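PDB 4R9O: putative aldo/keto reductase from Salmonella enterica subsp. enterica serovar Typhimurium, which probably acts as an NADP-dependent oxidoreductase of the aldo/keto reductase family, on a substrate not yet established. Local coordinates for residues M137-V142 with T169-R174; H108-A113 with A143-H148; L125-I130 with L179-V184. One frame throughout, in Å; residues are numbered along the deposited sequence.

Contact 1 of 3, residues M137-V142 with T169-R174; sequences MDADDV and TLLQSR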
ATOM      1  N   MET C 137      16.769   0.778 -20.920  1.00 25.96           N
ATOM      2  CA  MET C 137      17.032   1.940 -21.760  1.00 25.99           C
ATOM      3  C   MET C 137      18.395   2.577 -21.496  1.00 28.72           C
ATOM      4  O   MET C 137      18.692   3.037 -20.389  1.00 28.19           O
ATOM      5  CB  MET C 137      15.953   3.018 -21.588  1.00 25.54           C
ATOM      6  CG  MET C 137      16.226   4.213 -22.489  1.00 28.46           C
ATOM      7  SD  MET C 137      15.084   5.598 -22.374  1.00 31.58           S
ATOM      8  CE  MET C 137      15.651   6.431 -20.891  1.00 33.11           C
ATOM      9  N   ASP C 138      19.205   2.611 -22.547  1.00 28.67           N
ATOM     10  CA  ASP C 138      20.483   3.297 -22.556  1.00 28.92           C
ATOM     11  C   ASP C 138      20.295   4.597 -23.334  1.00 29.43           C
ATOM     12  O   ASP C 138      20.154   4.586 -24.557  1.00 28.09           O
ATOM     13  CB  ASP C 138      21.563   2.394 -23.189  1.00 30.78           C
ATOM     14  CG  ASP C 138      22.953   3.018 -23.171  1.00 35.48           C
ATOM     15  OD1 ASP C 138      23.095   4.235 -23.398  1.00 33.59           O
ATOM     16  OD2 ASP C 138      23.925   2.268 -22.951  1.00 44.11           O
ATOM     17  N   ALA C 139      20.277   5.716 -22.619  1.00 29.87           N
ATOM     18  CA  ALA C 139      19.891   6.997 -23.211  1.00 27.89           C
ATOM     19  C   ALA C 139      20.839   7.446 -24.334  1.00 28.03           C
ATOM     20  O   ALA C 139      20.401   8.099 -25.282  1.00 26.85           O
ATOM     21  CB  ALA C 139      19.809   8.065 -22.125  1.00 29.88           C
ATOM     22  N   ASP C 140      22.121   7.088 -24.220  1.00 30.29           N
ATOM     23  CA  ASP C 140      23.119   7.364 -25.263  1.00 33.27           C
ATOM     24  C   ASP C 140      22.748   6.685 -26.575  1.00 32.69           C
ATOM     25  O   ASP C 140      22.948   7.235 -27.653  1.00 31.32           O
ATOM     26  CB  ASP C 140      24.514   6.874 -24.855  1.00 34.50           C
ATOM     27  CG  ASP C 140      25.196   7.774 -23.838  1.00 35.30           C
ATOM     28  OD1 ASP C 140      24.714   8.901 -23.588  1.00 32.93           O
ATOM     29  OD2 ASP C 140      26.242   7.340 -23.299  1.00 39.59           O
ATOM     30  N   ASP C 141      22.246   5.463 -26.461  1.00 34.74           N
ATOM     31  CA  ASP C 141      21.856   4.667 -27.615  1.00 35.99           C
ATOM     32  C   ASP C 141      20.633   5.251 -28.308  1.00 34.04           C
ATOM     33  O   ASP C 141      20.594   5.342 -29.540  1.00 32.64           O
ATOM     34  CB  ASP C 141      21.578   3.231 -27.193  1.00 42.04           C
ATOM     35  CG  ASP C 141      22.846   2.450 -26.921  1.00 51.55           C
ATOM     36  OD1 ASP C 141      23.954   2.945 -27.245  1.00 55.13           O
ATOM     37  OD2 ASP C 141      22.724   1.327 -26.388  1.00 57.32           O
ATOM     38  N   VAL C 142      19.638   5.642 -27.513  1.00 28.53           N
ATOM     39  CA  VAL C 142      18.446   6.296 -28.040  1.00 29.00           C
ATOM     40  C   VAL C 142      18.837   7.605 -28.723  1.00 31.04           C
ATOM     41  O   VAL C 142      18.384   7.887 -29.831  1.00 30.89           O
ATOM     42  CB  VAL C 142      17.407   6.567 -26.925  1.00 29.65           C
ATOM     43  CG1 VAL C 142      16.170   7.308 -27.482  1.00 25.23           C
ATOM     44  CG2 VAL C 142      17.010   5.255 -26.254  1.00 29.89           C
ATOM     45  N   THR C 169      14.105  13.216 -17.732  1.00 24.02           N
ATOM     46  CA  THR C 169      15.304  14.022 -17.602  1.00 24.46           C
ATOM     47  C   THR C 169      16.550  13.277 -18.077  1.00 24.21           C
ATOM     48  O   THR C 169      17.442  13.857 -18.695  1.00 25.97           O
ATOM     49  CB  THR C 169      15.479  14.464 -16.154  1.00 30.40           C
ATOM     50  OG1 THR C 169      14.378  15.316 -15.821  1.00 34.29           O
ATOM     51  CG2 THR C 169      16.781  15.220 -15.975  1.00 28.71           C
ATOM     52  N   LEU C 170      16.603  11.989 -17.782  1.00 22.36           N
ATOM     53  CA  LEU C 170      17.686  11.140 -18.261  1.00 23.68           C
ATOM     54  C   LEU C 170      17.823  11.223 -19.785  1.00 28.50           C
ATOM     55  O   LEU C 170      18.906  11.503 -20.305  1.00 30.16           O
ATOM     56  CB  LEU C 170      17.448   9.689 -17.831  1.00 21.26           C
ATOM     57  CG  LEU C 170      18.321   8.637 -18.537  1.00 23.84           C
ATOM     58  CD1 LEU C 170      19.823   8.936 -18.325  1.00 21.84           C
ATOM     59  CD2 LEU C 170      17.963   7.237 -18.052  1.00 20.38           C
ATOM     60  N   LEU C 171      16.725  10.981 -20.499  1.00 23.83           N
ATOM     61  CA  LEU C 171      16.803  10.962 -21.951  1.00 24.33           C
ATOM     62  C   LEU C 171      17.113  12.357 -22.451  1.00 25.20           C
ATOM     63  O   LEU C 171      17.958  12.523 -23.324  1.00 27.39           O
ATOM     64  CB  LEU C 171      15.512  10.428 -22.578  1.00 24.52           C
ATOM     65  CG  LEU C 171      15.511  10.259 -24.100  1.00 25.22           C
ATOM     66  CD1 LEU C 171      16.734   9.491 -24.613  1.00 23.32           C
ATOM     67  CD2 LEU C 171      14.237   9.554 -24.547  1.00 27.19           C
ATOM     68  N   GLN C 172      16.457  13.363 -21.872  1.00 23.94           N
ATOM     69  CA  GLN C 172      16.639  14.739 -22.327  1.00 26.24           C
ATOM     70  C   GLN C 172      18.094  15.186 -22.239  1.00 26.61           C
ATOM     71  O   GLN C 172      18.576  15.918 -23.113  1.00 24.96           O
ATOM     72  CB  GLN C 172      15.762  15.705 -21.519  1.00 26.60           C
ATOM     73  CG  GLN C 172      15.879  17.163 -21.967  1.00 27.03           C
ATOM     74  CD  GLN C 172      15.382  17.382 -23.405  1.00 28.77           C
ATOM     75  OE1 GLN C 172      14.193  17.583 -23.634  1.00 31.41           O
ATOM     76  NE2 GLN C 172      16.298  17.366 -24.366  1.00 30.25           N
ATOM     77  N   SER C 173      18.791  14.740 -21.189  1.00 25.05           N
ATOM     78  CA  SER C 173      20.186  15.140 -20.971  1.00 24.97           C
ATOM     79  C   SER C 173      21.078  14.808 -22.163  1.00 24.41           C
ATOM     80  O   SER C 173      22.073  15.485 -22.398  1.00 27.25           O
ATOM     81  CB  SER C 173      20.758  14.487 -19.701  1.00 24.55           C
ATOM     82  OG  SER C 173      20.823  13.074 -19.798  1.00 25.96           O
ATOM     83  N   ARG C 174      20.701  13.794 -22.935  1.00 23.04           N
ATOM     84  CA  ARG C 174      21.530  13.333 -24.038  1.00 24.31           C
ATOM     85  C   ARG C 174      21.207  14.025 -25.362  1.00 28.14           C
ATOM     86  O   ARG C 174      21.951  13.882 -26.329  1.00 31.02           O
ATOM     87  CB  ARG C 174      21.387  11.824 -24.212  1.00 25.37           C
ATOM     88  CG  ARG C 174      21.596  10.999 -22.927  1.00 26.90           C
ATOM     89  CD  ARG C 174      22.932  11.307 -22.302  1.00 27.03           C
ATOM     90  NE  ARG C 174      23.400  10.253 -21.402  1.00 27.80           N
ATOM     91  CZ  ARG C 174      23.677  10.436 -20.116  1.00 26.70           C
ATOM     92  NH1 ARG C 174      23.523  11.634 -19.566  1.00 26.91           N
ATOM     93  NH2 ARG C 174      24.118   9.425 -19.381  1.00 26.87           N
TER
HETATM   94  O   HOH W   1      23.467   6.964 -21.175  1.00 31.05           O
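M137 holds CG anti to its backbone N, stays extended through chi2 and bends only at chi3 (79°), which sends CE tip to tip against L170, 3.7 Å from CD2. R174 starts the other way, CG anti to its carbonyl carbon and the chain bent again at chi2, so that its CG comes against A139 and its NE crosses D140 obliquely. The methylene CG lies 3.5 Å from A139 CB, the tightest apolar approach here, and the same methyl rests 3.9 Å from L170 CD1; the backbones approach to 5.2 Å between A139 CA and L171 CA, consistent with the small side chain there. Deeper in, V142 and L171 cross at about a right angle, V142 CG1 meeting L171 CD1 at 3.6 Å. The two helices, 139-151 and 165-173, are successive outer helices of the TIM barrel, joined through strand 155-161, and the contact lies where 139-151 begins. D138 is the N-cap of the former, its OD1 accepting weak bonds from the backbone N of D140 and D141. At the partly exposed side, R174 NE reaches D140 OD1 at 2.9 Å, a salt bridge whose hydrogen bond is weak because the N-H points well off the oxygen (123°), with carboxylate and guanidinium planes tilted 38° apart. A water accepts from R174 NH2 at 3.1 Å and, weakly, from D140 N. Both charged groups also have partners on the second subunit, another copy of this protein: R174 NH2 and NH1 give hydrogen bonds to the backbone O of its Q203 and Q204, and D140 OD2 forms a salt bridge with its R206. Q203 of that subunit also bonds through its side chain to A139 N and M137 O.

Contact 2 of 3, residues H108-A113 with A143-H148; sequences HIILSA and AEAFQH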
ATOM      1  N   HIS C 108      17.268  -1.118 -33.496  1.00 31.01           N
ATOM      2  CA  HIS C 108      15.824  -1.356 -33.494  1.00 31.64           C
ATOM      3  C   HIS C 108      15.008  -0.061 -33.656  1.00 30.56           C
ATOM      4  O   HIS C 108      13.998  -0.032 -34.361  1.00 31.27           O
ATOM      5  CB  HIS C 108      15.397  -2.063 -32.207  1.00 30.28           C
ATOM      6  CG  HIS C 108      13.916  -2.269 -32.101  1.00 29.39           C
ATOM      7  ND1 HIS C 108      13.257  -3.285 -32.758  1.00 29.85           N
ATOM      8  CD2 HIS C 108      12.968  -1.581 -31.419  1.00 27.93           C
ATOM      9  CE1 HIS C 108      11.964  -3.215 -32.489  1.00 30.59           C
ATOM     10  NE2 HIS C 108      11.763  -2.191 -31.676  1.00 29.35           N
ATOM     11  N   ILE C 109      15.436   1.003 -32.993  1.00 27.04           N
ATOM     12  CA  ILE C 109      14.747   2.278 -33.115  1.00 28.49           C
ATOM     13  C   ILE C 109      14.822   2.756 -34.569  1.00 29.51           C
ATOM     14  O   ILE C 109      13.817   3.162 -35.160  1.00 28.57           O
ATOM     15  CB  ILE C 109      15.347   3.335 -32.158  1.00 28.51           C
ATOM     16  CG1 ILE C 109      15.098   2.909 -30.702  1.00 26.79           C
ATOM     17  CG2 ILE C 109      14.758   4.708 -32.461  1.00 25.88           C
ATOM     18  CD1 ILE C 109      15.834   3.765 -29.620  1.00 26.34           C
ATOM     19  N   ILE C 110      16.012   2.670 -35.149  1.00 29.96           N
ATOM     20  CA  ILE C 110      16.201   3.102 -36.523  1.00 30.69           C
ATOM     21  C   ILE C 110      15.372   2.242 -37.476  1.00 31.22           C
ATOM     22  O   ILE C 110      14.678   2.769 -38.338  1.00 30.85           O
ATOM     23  CB  ILE C 110      17.688   3.050 -36.922  1.00 31.25           C
ATOM     24  CG1 ILE C 110      18.479   4.076 -36.099  1.00 31.19           C
ATOM     25  CG2 ILE C 110      17.858   3.268 -38.427  1.00 36.15           C
ATOM     26  CD1 ILE C 110      19.944   4.149 -36.443  1.00 33.00           C
ATOM     27  N   LEU C 111      15.433   0.926 -37.302  1.00 31.15           N
ATOM     28  CA  LEU C 111      14.719   0.013 -38.187  1.00 34.30           C
ATOM     29  C   LEU C 111      13.204   0.146 -38.015  1.00 34.19           C
ATOM     30  O   LEU C 111      12.462   0.036 -38.984  1.00 29.88           O
ATOM     31  CB  LEU C 111      15.161  -1.429 -37.952  1.00 36.22           C
ATOM     32  CG  LEU C 111      16.605  -1.760 -38.369  1.00 41.94           C
ATOM     33  CD1 LEU C 111      16.918  -3.236 -38.140  1.00 43.27           C
ATOM     34  CD2 LEU C 111      16.918  -1.347 -39.811  1.00 44.88           C
ATOM     35  N   SER C 112      12.749   0.400 -36.790  1.00 32.73           N
ATOM     36  CA  SER C 112      11.319   0.629 -36.545  1.00 35.49           C
ATOM     37  C   SER C 112      10.787   1.869 -37.261  1.00 35.57           C
ATOM     38  O   SER C 112       9.732   1.827 -37.892  1.00 36.02           O
ATOM     39  CB  SER C 112      11.048   0.762 -35.051  1.00 34.05           C
ATOM     40  OG  SER C 112      11.323  -0.459 -34.396  1.00 37.81           O
ATOM     41  N   ALA C 113      11.520   2.974 -37.149  1.00 34.41           N
ATOM     42  CA  ALA C 113      11.147   4.216 -37.819  1.00 33.32           C
ATOM     43  C   ALA C 113      11.110   4.039 -39.330  1.00 34.95           C
ATOM     44  O   ALA C 113      10.232   4.574 -40.007  1.00 32.67           O
ATOM     45  CB  ALA C 113      12.110   5.329 -37.446  1.00 32.89           C
ATOM     46  N   ALA C 143      19.694   8.386 -28.065  1.00 30.83           N
ATOM     47  CA  ALA C 143      20.184   9.637 -28.635  1.00 30.91           C
ATOM     48  C   ALA C 143      20.884   9.412 -29.975  1.00 30.66           C
ATOM     49  O   ALA C 143      20.689  10.185 -30.900  1.00 31.06           O
ATOM     50  CB  ALA C 143      21.134  10.340 -27.667  1.00 30.69           C
ATOM     51  N   GLU C 144      21.707   8.375 -30.080  1.00 29.36           N
ATOM     52  CA  GLU C 144      22.354   8.077 -31.361  1.00 32.29           C
ATOM     53  C   GLU C 144      21.295   7.836 -32.435  1.00 31.74           C
ATOM     54  O   GLU C 144      21.374   8.397 -33.524  1.00 33.30           O
ATOM     55  CB  GLU C 144      23.279   6.861 -31.262  1.00 38.68           C
ATOM     56  CG  GLU C 144      24.582   7.098 -30.501  1.00 44.39           C
ATOM     57  CD  GLU C 144      25.471   5.863 -30.458  1.00 52.31           C
ATOM     58  OE1 GLU C 144      26.088   5.617 -29.400  1.00 55.70           O
ATOM     59  OE2 GLU C 144      25.566   5.146 -31.481  1.00 55.80           O
ATOM     60  N   ALA C 145      20.297   7.016 -32.118  1.00 29.75           N
ATOM     61  CA  ALA C 145      19.242   6.714 -33.079  1.00 31.17           C
ATOM     62  C   ALA C 145      18.503   7.988 -33.484  1.00 29.79           C
ATOM     63  O   ALA C 145      18.342   8.268 -34.679  1.00 29.13           O
ATOM     64  CB  ALA C 145      18.271   5.683 -32.510  1.00 30.09           C
ATOM     65  N   PHE C 146      18.065   8.754 -32.489  1.00 24.88           N
ATOM     66  CA  PHE C 146      17.351   9.999 -32.746  1.00 28.81           C
ATOM     67  C   PHE C 146      18.201  10.956 -33.585  1.00 32.02           C
ATOM     68  O   PHE C 146      17.688  11.570 -34.523  1.00 31.56           O
ATOM     69  CB  PHE C 146      16.932  10.685 -31.433  1.00 27.11           C
ATOM     70  CG  PHE C 146      15.747  10.040 -30.748  1.00 26.31           C
ATOM     71  CD1 PHE C 146      15.189  10.627 -29.624  1.00 26.15           C
ATOM     72  CD2 PHE C 146      15.196   8.857 -31.221  1.00 27.34           C
ATOM     73  CE1 PHE C 146      14.095  10.051 -28.982  1.00 25.70           C
ATOM     74  CE2 PHE C 146      14.107   8.272 -30.583  1.00 28.26           C
ATOM     75  CZ  PHE C 146      13.560   8.882 -29.453  1.00 28.84           C
ATOM     76  N   GLN C 147      19.490  11.078 -33.249  1.00 35.16           N
ATOM     77  CA  GLN C 147      20.429  11.888 -34.033  1.00 39.49           C
ATOM     78  C   GLN C 147      20.455  11.479 -35.498  1.00 37.55           C
ATOM     79  O   GLN C 147      20.425  12.325 -36.400  1.00 37.75           O
ATOM     80  CB  GLN C 147      21.858  11.789 -33.483  1.00 49.93           C
ATOM     81  CG  GLN C 147      22.117  12.496 -32.160  1.00 58.50           C
ATOM     82  CD  GLN C 147      21.029  13.472 -31.804  1.00 64.87           C
ATOM     83  OE1 GLN C 147      20.098  13.142 -31.067  1.00 66.02           O
ATOM     84  NE2 GLN C 147      21.132  14.687 -32.329  1.00 69.35           N
ATOM     85  N   HIS C 148      20.551  10.179 -35.739  1.00 34.33           N
ATOM     86  CA  HIS C 148      20.639   9.703 -37.102  1.00 36.87           C
ATOM     87  C   HIS C 148      19.355  10.006 -37.868  1.00 31.54           C
ATOM     88  O   HIS C 148      19.392  10.468 -39.000  1.00 33.30           O
ATOM     89  CB  HIS C 148      20.929   8.208 -37.135  1.00 37.98           C
ATOM     90  CG  HIS C 148      20.900   7.633 -38.517  1.00 42.55           C
ATOM     91  ND1 HIS C 148      19.855   6.864 -38.979  1.00 44.85           N
ATOM     92  CD2 HIS C 148      21.769   7.746 -39.545  1.00 46.78           C
ATOM     93  CE1 HIS C 148      20.093   6.508 -40.229  1.00 49.03           C
ATOM     94  NE2 HIS C 148      21.248   7.032 -40.596  1.00 51.21           N
TER
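Apolar contacts carry this helix pair, and no hydrogen bond crosses it. A145 CB is the central methyl: it sits 3.6 Å from I109 CG2 and 3.9 Å from I110 CG1, between two isoleucines that both hold CG1 anti to the carbonyl carbon, with CG2 left anti to the backbone N. I109 CG2 also meets the F146 ring at its edge, near the ring plane, 4.1 Å from CE2, while that ring stacks with F158 of strand 155-161. Aliphatic-to-imidazole contact closes the outer side. I110, extended at chi2 (-178°), lays CD1 3.7 Å from H148 ND1, the two side chains crossing at about a right angle; ND1 is buried here with no polar partner in the model. Within helix 106-119, S112 OG donates to H108 O at 2.7 Å from above the carbonyl plane, so this oxygen takes both the hydroxyl and S112 N, and OG lies above one face of the H108 ring, offset toward its rim. The axes of segments 108-113 and 143-148 approach to 9.2 Å and cross at -36°, running in roughly the same direction, as expected for neighbouring outer helices of a TIM barrel, here joined through strand 125-130.

Contact 3 of 3, residues L125-I130 with L179-V184; sequences LDMLLI and LATNQV
Inside the TIM barrel, strands 125-130 and 182-185 are not paired but flank strand 155-161, so their segments meet through inward-facing side chains, with the closest CA atoms, M127 and A180, 8.3 Å apart. M127 runs extended from the backbone (chi1 -178°) and bends at chi3, crossing T181 at about a right angle: CE lies 3.7 Å from T181 CG2, and SD lies 3.9 Å from A180 CB. T181 has its methyl in the crowded position between backbone N and carbonyl carbon, with OG1 anti to N. The methyl serves both M127 and L129, the latter crossing it obliquely through CD2 at 3.8 Å, while OG1 donates to R208 O, beyond these segments. L129 turns CG anti to its carbonyl carbon (chi1 -50°), and its other methyl, CD1, meets Q183 at about a right angle. Q183 is extended along its chain and carries its amide into the barrel, close to S161 and W212, which probably bind NADP(+). Buried NE2 donates to D53 OD1, and its nearest carbon from the facing segment is L129 CD1, at 3.4 Å.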
ATOM      1  N   LEU C 125       8.453  11.329 -40.764  1.00 28.82           N
ATOM      2  CA  LEU C 125       7.545  11.345 -39.624  1.00 30.53           C
ATOM      3  C   LEU C 125       7.685  12.686 -38.940  1.00 30.34           C
ATOM      4  O   LEU C 125       8.792  13.214 -38.840  1.00 31.11           O
ATOM      5  CB  LEU C 125       7.857  10.220 -38.625  1.00 27.63           C
ATOM      6  CG  LEU C 125       8.046   8.787 -39.136  1.00 33.10           C
ATOM      7  CD1 LEU C 125       8.632   7.906 -38.031  1.00 33.30           C
ATOM      8  CD2 LEU C 125       6.748   8.186 -39.664  1.00 34.38           C
ATOM      9  N   ASP C 126       6.572  13.233 -38.464  1.00 30.85           N
ATOM     10  CA  ASP C 126       6.601  14.504 -37.752  1.00 29.37           C
ATOM     11  C   ASP C 126       7.154  14.322 -36.353  1.00 28.65           C
ATOM     12  O   ASP C 126       7.904  15.160 -35.870  1.00 29.66           O
ATOM     13  CB  ASP C 126       5.212  15.130 -37.697  1.00 27.44           C
ATOM     14  CG  ASP C 126       4.698  15.510 -39.082  1.00 34.16           C
ATOM     15  OD1 ASP C 126       4.935  16.656 -39.511  1.00 35.52           O
ATOM     16  OD2 ASP C 126       4.069  14.655 -39.739  1.00 34.12           O
ATOM     17  N   MET C 127       6.789  13.222 -35.709  1.00 24.98           N
ATOM     18  CA  MET C 127       7.334  12.911 -34.399  1.00 24.24           C
ATOM     19  C   MET C 127       7.421  11.406 -34.131  1.00 29.28           C
ATOM     20  O   MET C 127       6.534  10.639 -34.495  1.00 26.99           O
ATOM     21  CB  MET C 127       6.502  13.604 -33.300  1.00 24.28           C
ATOM     22  CG  MET C 127       7.027  13.366 -31.880  1.00 28.60           C
ATOM     23  SD  MET C 127       6.434  14.585 -30.673  1.00 38.44           S
ATOM     24  CE  MET C 127       4.690  14.183 -30.574  1.00 40.10           C
ATOM     25  N   LEU C 128       8.517  10.995 -33.498  1.00 28.33           N
ATOM     26  CA  LEU C 128       8.696   9.611 -33.074  1.00 27.78           C
ATOM     27  C   LEU C 128       8.833   9.554 -31.552  1.00 28.29           C
ATOM     28  O   LEU C 128       9.598  10.324 -30.961  1.00 25.81           O
ATOM     29  CB  LEU C 128       9.924   8.996 -33.750  1.00 28.08           C
ATOM     30  CG  LEU C 128      10.261   7.540 -33.400  1.00 31.44           C
ATOM     31  CD1 LEU C 128       9.213   6.553 -33.936  1.00 31.16           C
ATOM     32  CD2 LEU C 128      11.637   7.173 -33.906  1.00 30.19           C
ATOM     33  N   LEU C 129       8.085   8.647 -30.927  1.00 25.05           N
ATOM     34  CA  LEU C 129       8.104   8.499 -29.473  1.00 24.00           C
ATOM     35  C   LEU C 129       8.704   7.159 -29.024  1.00 24.17           C
ATOM     36  O   LEU C 129       8.547   6.148 -29.695  1.00 26.75           O
ATOM     37  CB  LEU C 129       6.688   8.617 -28.904  1.00 24.74           C
ATOM     38  CG  LEU C 129       5.775   9.786 -29.277  1.00 27.06           C
ATOM     39  CD1 LEU C 129       4.451   9.661 -28.514  1.00 28.20           C
ATOM     40  CD2 LEU C 129       6.446  11.130 -29.003  1.00 24.26           C
ATOM     41  N   ILE C 130       9.393   7.165 -27.889  1.00 24.14           N
ATOM     42  CA  ILE C 130       9.636   5.939 -27.140  1.00 23.67           C
ATOM     43  C   ILE C 130       8.337   5.599 -26.406  1.00 23.73           C
ATOM     44  O   ILE C 130       7.837   6.386 -25.584  1.00 22.74           O
ATOM     45  CB  ILE C 130      10.802   6.076 -26.120  1.00 27.61           C
ATOM     46  CG1 ILE C 130      12.036   6.696 -26.781  1.00 27.37           C
ATOM     47  CG2 ILE C 130      11.144   4.710 -25.505  1.00 28.09           C
ATOM     48  CD1 ILE C 130      12.684   5.789 -27.849  1.00 30.35           C
ATOM     49  N   LEU C 179      12.729  17.394 -26.083  1.00 28.71           N
ATOM     50  CA  LEU C 179      11.680  16.383 -26.195  1.00 28.02           C
ATOM     51  C   LEU C 179      10.336  17.104 -26.290  1.00 28.48           C
ATOM     52  O   LEU C 179      10.037  17.997 -25.494  1.00 27.09           O
ATOM     53  CB  LEU C 179      11.720  15.419 -25.006  1.00 29.13           C
ATOM     54  CG  LEU C 179      12.867  14.395 -25.018  1.00 27.63           C
ATOM     55  CD1 LEU C 179      12.938  13.606 -23.696  1.00 27.85           C
ATOM     56  CD2 LEU C 179      12.709  13.458 -26.198  1.00 28.97           C
ATOM     57  N   ALA C 180       9.522  16.751 -27.277  1.00 26.28           N
ATOM     58  CA  ALA C 180       8.391  17.612 -27.581  1.00 26.78           C
ATOM     59  C   ALA C 180       7.115  17.197 -26.859  1.00 29.31           C
ATOM     60  O   ALA C 180       6.124  17.928 -26.883  1.00 31.76           O
ATOM     61  CB  ALA C 180       8.166  17.655 -29.074  1.00 31.36           C
ATOM     62  N   THR C 181       7.128  16.027 -26.225  1.00 26.46           N
ATOM     63  CA  THR C 181       5.980  15.605 -25.427  1.00 27.56           C
ATOM     64  C   THR C 181       6.295  14.394 -24.558  1.00 29.03           C
ATOM     65  O   THR C 181       7.263  13.656 -24.793  1.00 25.34           O
ATOM     66  CB  THR C 181       4.741  15.248 -26.297  1.00 28.29           C
ATOM     67  OG1 THR C 181       3.558  15.312 -25.491  1.00 27.90           O
ATOM     68  CG2 THR C 181       4.862  13.843 -26.863  1.00 30.41           C
ATOM     69  N   ASN C 182       5.448  14.207 -23.555  1.00 26.60           N
ATOM     70  CA  ASN C 182       5.400  12.978 -22.781  1.00 26.17           C
ATOM     71  C   ASN C 182       3.940  12.589 -22.792  1.00 27.26           C
ATOM     72  O   ASN C 182       3.115  13.213 -22.127  1.00 28.26           O
ATOM     73  CB  ASN C 182       5.937  13.186 -21.358  1.00 21.55           C
ATOM     74  CG  ASN C 182       6.038  11.885 -20.547  1.00 23.76           C
ATOM     75  OD1 ASN C 182       5.829  10.777 -21.063  1.00 22.48           O
ATOM     76  ND2 ASN C 182       6.392  12.022 -19.261  1.00 21.89           N
ATOM     77  N   GLN C 183       3.621  11.612 -23.624  1.00 25.88           N
ATOM     78  CA  GLN C 183       2.260  11.156 -23.813  1.00 28.83           C
ATOM     79  C   GLN C 183       1.839  10.315 -22.613  1.00 32.73           C
ATOM     80  O   GLN C 183       2.447   9.278 -22.330  1.00 33.95           O
ATOM     81  CB  GLN C 183       2.157  10.363 -25.125  1.00 32.49           C
ATOM     82  CG  GLN C 183       0.745  10.093 -25.567  1.00 35.71           C
ATOM     83  CD  GLN C 183       0.672   9.404 -26.916  1.00 40.70           C
ATOM     84  OE1 GLN C 183       0.141   8.296 -27.028  1.00 45.65           O
ATOM     85  NE2 GLN C 183       1.165  10.077 -27.957  1.00 34.84           N
ATOM     86  N   VAL C 184       0.817  10.761 -21.887  1.00 29.00           N
ATOM     87  CA  VAL C 184       0.474  10.096 -20.631  1.00 31.44           C
ATOM     88  C   VAL C 184      -1.020   9.921 -20.410  1.00 30.32           C
ATOM     89  O   VAL C 184      -1.833  10.567 -21.080  1.00 28.64           O
ATOM     90  CB  VAL C 184       1.047  10.867 -19.423  1.00 30.27           C
ATOM     91  CG1 VAL C 184       2.585  10.903 -19.480  1.00 31.24           C
ATOM     92  CG2 VAL C 184       0.474  12.262 -19.369  1.00 28.10           C
TER

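Contact 3 lies in the barrel interior, whereas contacts 1 and 2 belong to the outer helical layer on one side of the chain's centre. Those two share helix 139-151: contact 1 uses its first turn against helix 165-173, contact 2 the following turns against helix 106-119. I130, on the strand of contact 3, bridges the layers, its CD1 packing on V142 of contact 1 and on F146 and I109 of contact 2. All three are largely buried, but the chemistry shifts with place: contact 1 adds a salt bridge at its partly exposed side, with further partners on another subunit, contact 2 is apolar across the helices, and contact 3 mixes apolar groups with polar ones satisfied by other strands and loops.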